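PDB 6R2M: glycoside transferase from Listeria monocytogenes, which is a glycoside hydrolase that probably acts outside the cell on the exopolysaccharide of the bacterium. Local coordinates for residues Asn132-Ser137 against Gln169-Arg174; Asp102-Thr107 against Lys128-Thr133. One frame throughout, in Å; residues are numbered along the deposited sequence.

Overall arrangement
Both contacts are built on helix 120-136, and N132 and T133 belong to each of them. Along the chain, helix 100-116 comes first and pairs with the C-terminal half of helix 120-136 in contact 2; the C-terminal end of that helix then meets the turn that follows helix 165-170 in contact 1, after intervening short strands. The centres of the two contacts lie about 8 Å apart, on the same side of the chain's centre. Packing of F104 on Y173 and of L130 on I171 links the buried helix pair of contact 2 to the more exposed contact 1. One helix thus joins two successive parts of a largely helical domain.

Contact 1: residues Asn132-Ser137 against Gln169-Arg174; sequences NTKKYS and QQINYR
K134 lies fully extended from the end of helix 120-136 to the turn that closes helix 165-170. Its CG stands anti to the backbone N (chi1 172°), and the straight chain beyond carries the ammonium group to two successive carbonyls. NZ donates to I171 O over 3.0 Å, coming in nearly along the C=O axis, and to N172 O over 3.1 Å, here from above the carbonyl plane. Both carbonyls belong to the Schellman motif that ends the helix, with N172, at positive phi, as its C-prime residue: Y173 N bonds to M168 O, and N172 N to Q169 O. The lysine charge therefore sits by the carbonyl-rich end of a helix, where it is probably favoured electrostatically.

The aliphatic part of the same side chain is used as well. K134 CG rests over one face of the Y173 ring, 4.1 Å from the centroid and 13° off the normal, a CH-pi contact displaced toward the rim. Farther out along the lysine, I171 has CG1 anti to the backbone N (chi1 -158°), and both its CG1 and CG2 approach K134 CD.

Y173 OH packs against K134 CA (3.6 Å) and also donates to a water lying in the ring plane at 2.7 Å; this water donates in turn to T133 O and S137 O, two carbonyls at the close of the neighbouring helix. Behind the seam, Y173 packs on F104 of helix 100-116, while S137 pairs through its backbone with V144 at the ends of the short strands 138-139 and 142-143 that follow helix 120-136.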
ATOM      1  N   ASN A 132      13.320 -13.359  -4.235  1.00  8.52           N
ATOM      2  CA  ASN A 132      13.756 -12.771  -5.496  1.00  7.57           C
ATOM      3  C   ASN A 132      13.737 -11.246  -5.440  1.00 10.14           C
ATOM      4  O   ASN A 132      14.643 -10.592  -5.969  1.00 10.77           O
ATOM      5  CB  ASN A 132      12.868 -13.301  -6.619  1.00  9.76           C
ATOM      6  CG  ASN A 132      13.403 -12.992  -7.976  1.00 13.56           C
ATOM      7  OD1 ASN A 132      14.441 -13.509  -8.376  1.00 15.83           O
ATOM      8  ND2 ASN A 132      12.684 -12.148  -8.715  1.00 13.58           N
ATOM      9  N   THR A 133      12.714 -10.656  -4.812  1.00  6.99           N
ATOM     10  CA  THR A 133      12.670  -9.204  -4.673  1.00  9.16           C
ATOM     11  C   THR A 133      13.846  -8.685  -3.853  1.00  6.29           C
ATOM     12  O   THR A 133      14.481  -7.682  -4.207  1.00  9.85           O
ATOM     13  CB  THR A 133      11.353  -8.788  -4.023  1.00  8.97           C
ATOM     14  OG1 THR A 133      10.270  -9.096  -4.903  1.00 10.61           O
ATOM     15  CG2 THR A 133      11.364  -7.294  -3.707  1.00 11.34           C
ATOM     16  N   LYS A 134      14.131  -9.342  -2.732  1.00  6.93           N
ATOM     17  CA  LYS A 134      15.266  -8.949  -1.902  1.00  9.22           C
ATOM     18  C   LYS A 134      16.581  -9.056  -2.663  1.00 11.06           C
ATOM     19  O   LYS A 134      17.477  -8.214  -2.496  1.00 11.88           O
ATOM     20  CB  LYS A 134      15.301  -9.814  -0.646  1.00  9.61           C
ATOM     21  CG  LYS A 134      16.542  -9.629   0.223  1.00 12.67           C
ATOM     22  CD  LYS A 134      16.483 -10.580   1.414  1.00 15.30           C
ATOM     23  CE  LYS A 134      17.829 -10.773   2.080  1.00 18.57           C
ATOM     24  NZ  LYS A 134      17.690 -11.777   3.168  1.00 12.05           N
ATOM     25  N   LYS A 135      16.711 -10.084  -3.506  1.00 10.29           N
ATOM     26  CA  LYS A 135      17.975 -10.334  -4.195  1.00 10.21           C
ATOM     27  C   LYS A 135      18.254  -9.285  -5.272  1.00 11.61           C
ATOM     28  O   LYS A 135      19.373  -8.761  -5.368  1.00 13.46           O
ATOM     29  CB  LYS A 135      17.973 -11.744  -4.790  1.00 10.35           C
ATOM     30  CG  LYS A 135      19.215 -12.081  -5.622  1.00 11.40           C
ATOM     31  CD  LYS A 135      19.201 -13.544  -6.030  1.00 15.54           C
ATOM     32  CE  LYS A 135      20.428 -13.880  -6.862  1.00 22.96           C
ATOM     33  NZ  LYS A 135      20.366 -15.273  -7.368  1.00 27.83           N
ATOM     34  N   TYR A 136      17.251  -8.957  -6.086  1.00 10.10           N
ATOM     35  CA  TYR A 136      17.483  -8.156  -7.281  1.00  8.01           C
ATOM     36  C   TYR A 136      17.103  -6.690  -7.134  1.00 11.93           C
ATOM     37  O   TYR A 136      17.762  -5.833  -7.729  1.00 12.16           O
ATOM     38  CB  TYR A 136      16.725  -8.757  -8.473  1.00  8.84           C
ATOM     39  CG  TYR A 136      17.374 -10.026  -8.965  1.00  9.68           C
ATOM     40  CD1 TYR A 136      18.538  -9.976  -9.716  1.00 15.68           C
ATOM     41  CD2 TYR A 136      16.855 -11.270  -8.634  1.00 12.27           C
ATOM     42  CE1 TYR A 136      19.158 -11.137 -10.150  1.00 14.39           C
ATOM     43  CE2 TYR A 136      17.472 -12.448  -9.071  1.00 18.18           C
ATOM     44  CZ  TYR A 136      18.622 -12.364  -9.828  1.00 16.63           C
ATOM     45  OH  TYR A 136      19.236 -13.515 -10.263  1.00 22.41           O
ATOM     46  N   SER A 137      16.059  -6.363  -6.373  1.00  8.43           N
ATOM     47  CA  SER A 137      15.634  -4.970  -6.263  1.00  8.49           C
ATOM     48  C   SER A 137      16.312  -4.278  -5.073  1.00  9.22           C
ATOM     49  O   SER A 137      15.690  -3.717  -4.175  1.00  6.69           O
ATOM     50  CB  SER A 137      14.113  -4.900  -6.187  1.00  8.27           C
ATOM     51  OG  SER A 137      13.698  -3.591  -6.533  1.00 12.81           O
ATOM     52  N   GLN A 169      10.921  -7.545   7.270  1.00 12.44           N
ATOM     53  CA  GLN A 169      11.355  -8.407   8.364  1.00 13.42           C
ATOM     54  C   GLN A 169      11.053  -9.870   8.068  1.00 17.19           C
ATOM     55  O   GLN A 169      11.808 -10.755   8.494  1.00 17.61           O
ATOM     56  CB  GLN A 169      10.698  -7.957   9.671  1.00 16.52           C
ATOM     57  CG  GLN A 169      11.095  -6.550  10.089  1.00 14.84           C
ATOM     58  CD  GLN A 169      10.257  -6.003  11.229  1.00 19.93           C
ATOM     59  OE1 GLN A 169       9.131  -6.440  11.461  1.00 22.79           O
ATOM     60  NE2 GLN A 169      10.803  -5.021  11.938  1.00 21.39           N
ATOM     61  N   GLN A 170       9.981 -10.141   7.322  1.00 16.47           N
ATOM     62  CA  GLN A 170       9.623 -11.516   6.979  1.00 15.95           C
ATOM     63  C   GLN A 170      10.720 -12.211   6.174  1.00 17.71           C
ATOM     64  O   GLN A 170      10.886 -13.433   6.277  1.00 20.64           O
ATOM     65  CB  GLN A 170       8.309 -11.528   6.201  1.00 21.61           C
ATOM     66  CG  GLN A 170       7.938 -12.891   5.668  1.00 19.26           C
ATOM     67  CD  GLN A 170       7.526 -13.846   6.771  1.00 29.56           C
ATOM     68  OE1 GLN A 170       6.830 -13.458   7.709  1.00 27.44           O
ATOM     69  NE2 GLN A 170       7.962 -15.105   6.668  1.00 22.06           N
ATOM     70  N   ILE A 171      11.473 -11.462   5.372  1.00 12.56           N
ATOM     71  CA  ILE A 171      12.520 -12.032   4.534  1.00 10.68           C
ATOM     72  C   ILE A 171      13.911 -11.635   5.022  1.00  8.06           C
ATOM     73  O   ILE A 171      14.897 -11.857   4.322  1.00  9.62           O
ATOM     74  CB  ILE A 171      12.297 -11.664   3.052  1.00 10.89           C
ATOM     75  CG1 ILE A 171      13.007 -12.648   2.108  1.00 13.09           C
ATOM     76  CG2 ILE A 171      12.662 -10.222   2.767  1.00 10.01           C
ATOM     77  CD1 ILE A 171      12.419 -14.034   2.127  1.00 15.00           C
ATOM     78  N   ASN A 172      14.009 -11.067   6.225  1.00  9.11           N
ATOM     79  CA  ASN A 172      15.292 -10.834   6.900  1.00 10.52           C
ATOM     80  C   ASN A 172      16.261  -9.986   6.076  1.00 11.80           C
ATOM     81  O   ASN A 172      17.419 -10.355   5.873  1.00 12.46           O
ATOM     82  CB  ASN A 172      15.947 -12.162   7.277  1.00  9.44           C
ATOM     83  CG  ASN A 172      15.092 -12.971   8.218  1.00 11.25           C
ATOM     84  OD1 ASN A 172      14.581 -14.040   7.858  1.00 16.05           O
ATOM     85  ND2 ASN A 172      14.925 -12.466   9.432  1.00 10.86           N
ATOM     86  N   TYR A 173      15.797  -8.829   5.613  1.00 10.19           N
ATOM     87  CA  TYR A 173      16.747  -7.851   5.100  1.00 10.04           C
ATOM     88  C   TYR A 173      17.798  -7.554   6.162  1.00  9.28           C
ATOM     89  O   TYR A 173      17.512  -7.558   7.363  1.00 10.91           O
ATOM     90  CB  TYR A 173      16.044  -6.549   4.716  1.00  8.48           C
ATOM     91  CG  TYR A 173      15.378  -6.517   3.356  1.00  7.10           C
ATOM     92  CD1 TYR A 173      14.111  -7.061   3.179  1.00  7.81           C
ATOM     93  CD2 TYR A 173      15.980  -5.892   2.270  1.00  8.57           C
ATOM     94  CE1 TYR A 173      13.470  -7.011   1.973  1.00  8.73           C
ATOM     95  CE2 TYR A 173      15.342  -5.847   1.034  1.00  9.35           C
ATOM     96  CZ  TYR A 173      14.078  -6.410   0.902  1.00  8.45           C
ATOM     97  OH  TYR A 173      13.400  -6.388  -0.293  1.00  9.39           O
ATOM     98  N   ARG A 174      19.023  -7.305   5.707  1.00  9.48           N
ATOM     99  CA  ARG A 174      20.106  -6.935   6.610  1.00 14.27           C
ATOM    100  C   ARG A 174      19.800  -5.615   7.309  1.00 14.09           C
ATOM    101  O   ARG A 174      18.955  -4.832   6.873  1.00 10.64           O
ATOM    102  CB  ARG A 174      21.422  -6.824   5.850  1.00 14.30           C
ATOM    103  CG  ARG A 174      21.824  -8.105   5.139  1.00 19.61           C
ATOM    104  CD  ARG A 174      22.863  -7.833   4.056  1.00 26.29           C
ATOM    105  NE  ARG A 174      24.121  -7.325   4.601  1.00 31.70           N
ATOM    106  CZ  ARG A 174      25.064  -6.735   3.873  1.00 31.75           C
ATOM    107  NH1 ARG A 174      24.893  -6.572   2.569  1.00 31.03           N
ATOM    108  NH2 ARG A 174      26.175  -6.297   4.450  1.00 35.35           N
TER
HETATM  109  O   HOH W   1      14.727  -5.592  -2.498  1.00 10.74           O

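Contact 2: residues Asp102-Thr107 against Lys128-Thr133; sequences DDFRIT and KILANT
An antiparallel helix hairpin, formed by helices 100-116 and 120-136 joined by a short link, contains this buried contact. Such consecutive antiparallel pairs are the units of the (alpha/alpha)6 barrel seen in family 8 glycoside hydrolases, to which this protein is probably related. The segment axes approach to 9.8 Å and run 157° apart in direction, with T107 opposite L130.

One polar pair ties the two helices within an otherwise mostly apolar interface. T133 OG1, anti to its carbonyl carbon, donates to D103 OD2 across 2.7 Å and meets the carboxylate from above its plane. D103 OD2 also accepts from N98 ND2, so two donors grip this buried oxygen, consistent with a carboxylate held in a fixed orientation.

Farther along helix 100-116, both branches of T107 reach the partner helix, though in different ways. OG1 occupies the crowded position between backbone N and carbonyl carbon (chi1 57°), turned back to its own helix, where D103 O and F104 O are both within range of its proton; even so it still touches the methyls of L130, with CD1 at 3.9 Å from T107 OG1. That rotation leaves CG2 facing the partner helix, and it packs against I129 CG2 at 3.8 Å.

L130, with CG anti to the backbone N (chi1 -173°), packs against T107 and F104. The phenyl group of F104 itself continues to A167 and M168 of helix 165-170, so the hairpin is tied to the next helix along the chain. Where the F104 and L130 side chains cross, at about a right angle, L130 CD1 meets the F104 ring at its edge, near the ring plane and 3.8 Å from F104 CD1.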
ATOM      1  N   ASP A 102       4.624  -3.092  -4.217  1.00  4.85           N
ATOM      2  CA  ASP A 102       3.580  -4.009  -4.664  1.00  6.06           C
ATOM      3  C   ASP A 102       3.965  -5.463  -4.427  1.00  6.96           C
ATOM      4  O   ASP A 102       3.086  -6.289  -4.124  1.00  8.60           O
ATOM      5  CB  ASP A 102       3.257  -3.754  -6.143  1.00  7.75           C
ATOM      6  CG  ASP A 102       2.735  -2.335  -6.380  1.00  8.66           C
ATOM      7  OD1 ASP A 102       2.069  -1.786  -5.476  1.00  8.96           O
ATOM      8  OD2 ASP A 102       3.003  -1.750  -7.455  1.00 13.48           O
ATOM      9  N   ASP A 103       5.263  -5.795  -4.538  1.00  7.41           N
ATOM     10  CA  ASP A 103       5.711  -7.137  -4.185  1.00  7.79           C
ATOM     11  C   ASP A 103       5.471  -7.402  -2.712  1.00  8.29           C
ATOM     12  O   ASP A 103       4.979  -8.468  -2.341  1.00  7.04           O
ATOM     13  CB  ASP A 103       7.203  -7.328  -4.459  1.00  6.43           C
ATOM     14  CG  ASP A 103       7.582  -7.148  -5.904  1.00 10.77           C
ATOM     15  OD1 ASP A 103       6.696  -7.000  -6.774  1.00 14.27           O
ATOM     16  OD2 ASP A 103       8.808  -7.173  -6.156  1.00 11.91           O
ATOM     17  N   PHE A 104       5.840  -6.429  -1.865  1.00  7.90           N
ATOM     18  CA  PHE A 104       5.662  -6.539  -0.416  1.00  6.11           C
ATOM     19  C   PHE A 104       4.200  -6.780  -0.064  1.00  8.13           C
ATOM     20  O   PHE A 104       3.875  -7.629   0.774  1.00  6.01           O
ATOM     21  CB  PHE A 104       6.148  -5.260   0.280  1.00  6.29           C
ATOM     22  CG  PHE A 104       7.637  -5.054   0.264  1.00  5.95           C
ATOM     23  CD1 PHE A 104       8.526  -6.121   0.153  1.00  5.29           C
ATOM     24  CD2 PHE A 104       8.142  -3.760   0.366  1.00  6.63           C
ATOM     25  CE1 PHE A 104       9.898  -5.891   0.149  1.00  8.28           C
ATOM     26  CE2 PHE A 104       9.494  -3.524   0.364  1.00  9.24           C
ATOM     27  CZ  PHE A 104      10.381  -4.601   0.258  1.00  7.24           C
ATOM     28  N   ARG A 105       3.303  -6.024  -0.688  1.00  7.37           N
ATOM     29  CA  ARG A 105       1.883  -6.160  -0.386  1.00  4.71           C
ATOM     30  C   ARG A 105       1.368  -7.538  -0.780  1.00  6.34           C
ATOM     31  O   ARG A 105       0.651  -8.182  -0.014  1.00  6.91           O
ATOM     32  CB  ARG A 105       1.085  -5.071  -1.102  1.00  5.39           C
ATOM     33  CG  ARG A 105      -0.388  -5.122  -0.725  1.00  8.03           C
ATOM     34  CD  ARG A 105      -1.191  -4.101  -1.515  1.00  8.01           C
ATOM     35  NE  ARG A 105      -0.718  -2.737  -1.272  1.00  8.72           N
ATOM     36  CZ  ARG A 105       0.009  -2.026  -2.123  1.00  7.53           C
ATOM     37  NH1 ARG A 105       0.398  -2.537  -3.292  1.00  8.62           N
ATOM     38  NH2 ARG A 105       0.363  -0.789  -1.801  1.00 10.29           N
ATOM     39  N   ILE A 106       1.747  -8.016  -1.966  1.00  5.88           N
ATOM     40  CA  ILE A 106       1.240  -9.294  -2.455  1.00  5.39           C
ATOM     41  C   ILE A 106       1.779 -10.439  -1.607  1.00  4.37           C
ATOM     42  O   ILE A 106       1.035 -11.352  -1.232  1.00  7.37           O
ATOM     43  CB  ILE A 106       1.595  -9.457  -3.945  1.00  7.78           C
ATOM     44  CG1 ILE A 106       0.646  -8.578  -4.779  1.00  6.53           C
ATOM     45  CG2 ILE A 106       1.478 -10.914  -4.396  1.00  9.36           C
ATOM     46  CD1 ILE A 106       1.115  -8.297  -6.213  1.00  5.38           C
ATOM     47  N   THR A 107       3.088 -10.423  -1.312  1.00  6.22           N
ATOM     48  CA  THR A 107       3.654 -11.514  -0.529  1.00  7.41           C
ATOM     49  C   THR A 107       3.110 -11.505   0.888  1.00  7.50           C
ATOM     50  O   THR A 107       2.830 -12.568   1.442  1.00  8.27           O
ATOM     51  CB  THR A 107       5.183 -11.461  -0.511  1.00  8.23           C
ATOM     52  OG1 THR A 107       5.640 -10.197   0.001  1.00  8.32           O
ATOM     53  CG2 THR A 107       5.720 -11.672  -1.913  1.00 12.12           C
ATOM     54  N   LYS A 128       9.251 -17.530  -2.443  1.00  8.93           N
ATOM     55  CA  LYS A 128      10.004 -17.519  -3.696  1.00  8.38           C
ATOM     56  C   LYS A 128      10.019 -16.122  -4.287  1.00 10.22           C
ATOM     57  O   LYS A 128      11.071 -15.621  -4.706  1.00 12.46           O
ATOM     58  CB  LYS A 128       9.399 -18.513  -4.697  1.00 11.98           C
ATOM     59  CG  LYS A 128       9.327 -19.956  -4.243  1.00 30.10           C
ATOM     60  CD  LYS A 128      10.304 -20.258  -3.133  1.00 31.35           C
ATOM     61  CE  LYS A 128       9.972 -21.561  -2.447  1.00 21.18           C
ATOM     62  NZ  LYS A 128       9.203 -21.418  -1.245  1.00 17.22           N
ATOM     63  N   ILE A 129       8.855 -15.470  -4.311  1.00  6.54           N
ATOM     64  CA  ILE A 129       8.775 -14.122  -4.866  1.00  8.33           C
ATOM     65  C   ILE A 129       9.596 -13.156  -4.023  1.00 10.81           C
ATOM     66  O   ILE A 129      10.392 -12.367  -4.544  1.00  8.20           O
ATOM     67  CB  ILE A 129       7.307 -13.671  -4.970  1.00  7.77           C
ATOM     68  CG1 ILE A 129       6.575 -14.484  -6.031  1.00 11.65           C
ATOM     69  CG2 ILE A 129       7.217 -12.188  -5.330  1.00  9.04           C
ATOM     70  CD1 ILE A 129       5.068 -14.337  -5.947  1.00 12.09           C
ATOM     71  N   LEU A 130       9.412 -13.200  -2.702  1.00  8.02           N
ATOM     72  CA  LEU A 130      10.020 -12.181  -1.852  1.00  7.64           C
ATOM     73  C   LEU A 130      11.534 -12.344  -1.786  1.00  9.17           C
ATOM     74  O   LEU A 130      12.268 -11.349  -1.739  1.00  9.70           O
ATOM     75  CB  LEU A 130       9.389 -12.223  -0.457  1.00  8.61           C
ATOM     76  CG  LEU A 130       9.768 -11.127   0.536  1.00 11.87           C
ATOM     77  CD1 LEU A 130       9.529  -9.771  -0.068  1.00 11.76           C
ATOM     78  CD2 LEU A 130       8.978 -11.303   1.815  1.00 13.93           C
ATOM     79  N   ALA A 131      12.020 -13.587  -1.791  1.00  8.14           N
ATOM     80  CA  ALA A 131      13.464 -13.788  -1.850  1.00  9.47           C
ATOM     81  C   ALA A 131      14.035 -13.196  -3.125  1.00 10.55           C
ATOM     82  O   ALA A 131      15.101 -12.557  -3.110  1.00 10.34           O
ATOM     83  CB  ALA A 131      13.787 -15.281  -1.735  1.00 11.27           C
ATOM     84  N   ASN A 132      13.320 -13.359  -4.235  1.00  8.52           N
ATOM     85  CA  ASN A 132      13.756 -12.771  -5.496  1.00  7.57           C
ATOM     86  C   ASN A 132      13.737 -11.246  -5.440  1.00 10.14           C
ATOM     87  O   ASN A 132      14.643 -10.592  -5.969  1.00 10.77           O
ATOM     88  CB  ASN A 132      12.868 -13.301  -6.619  1.00  9.76           C
ATOM     89  CG  ASN A 132      13.403 -12.992  -7.976  1.00 13.56           C
ATOM     90  OD1 ASN A 132      14.441 -13.509  -8.376  1.00 15.83           O
ATOM     91  ND2 ASN A 132      12.684 -12.148  -8.715  1.00 13.58           N
ATOM     92  N   THR A 133      12.714 -10.656  -4.812  1.00  6.99           N
ATOM     93  CA  THR A 133      12.670  -9.204  -4.673  1.00  9.16           C
ATOM     94  C   THR A 133      13.846  -8.685  -3.853  1.00  6.29           C
ATOM     95  O   THR A 133      14.481  -7.682  -4.207  1.00  9.85           O
ATOM     96  CB  THR A 133      11.353  -8.788  -4.023  1.00  8.97           C
ATOM     97  OG1 THR A 133      10.270  -9.096  -4.903  1.00 10.61           O
ATOM     98  CG2 THR A 133      11.364  -7.294  -3.707  1.00 11.34           C
TER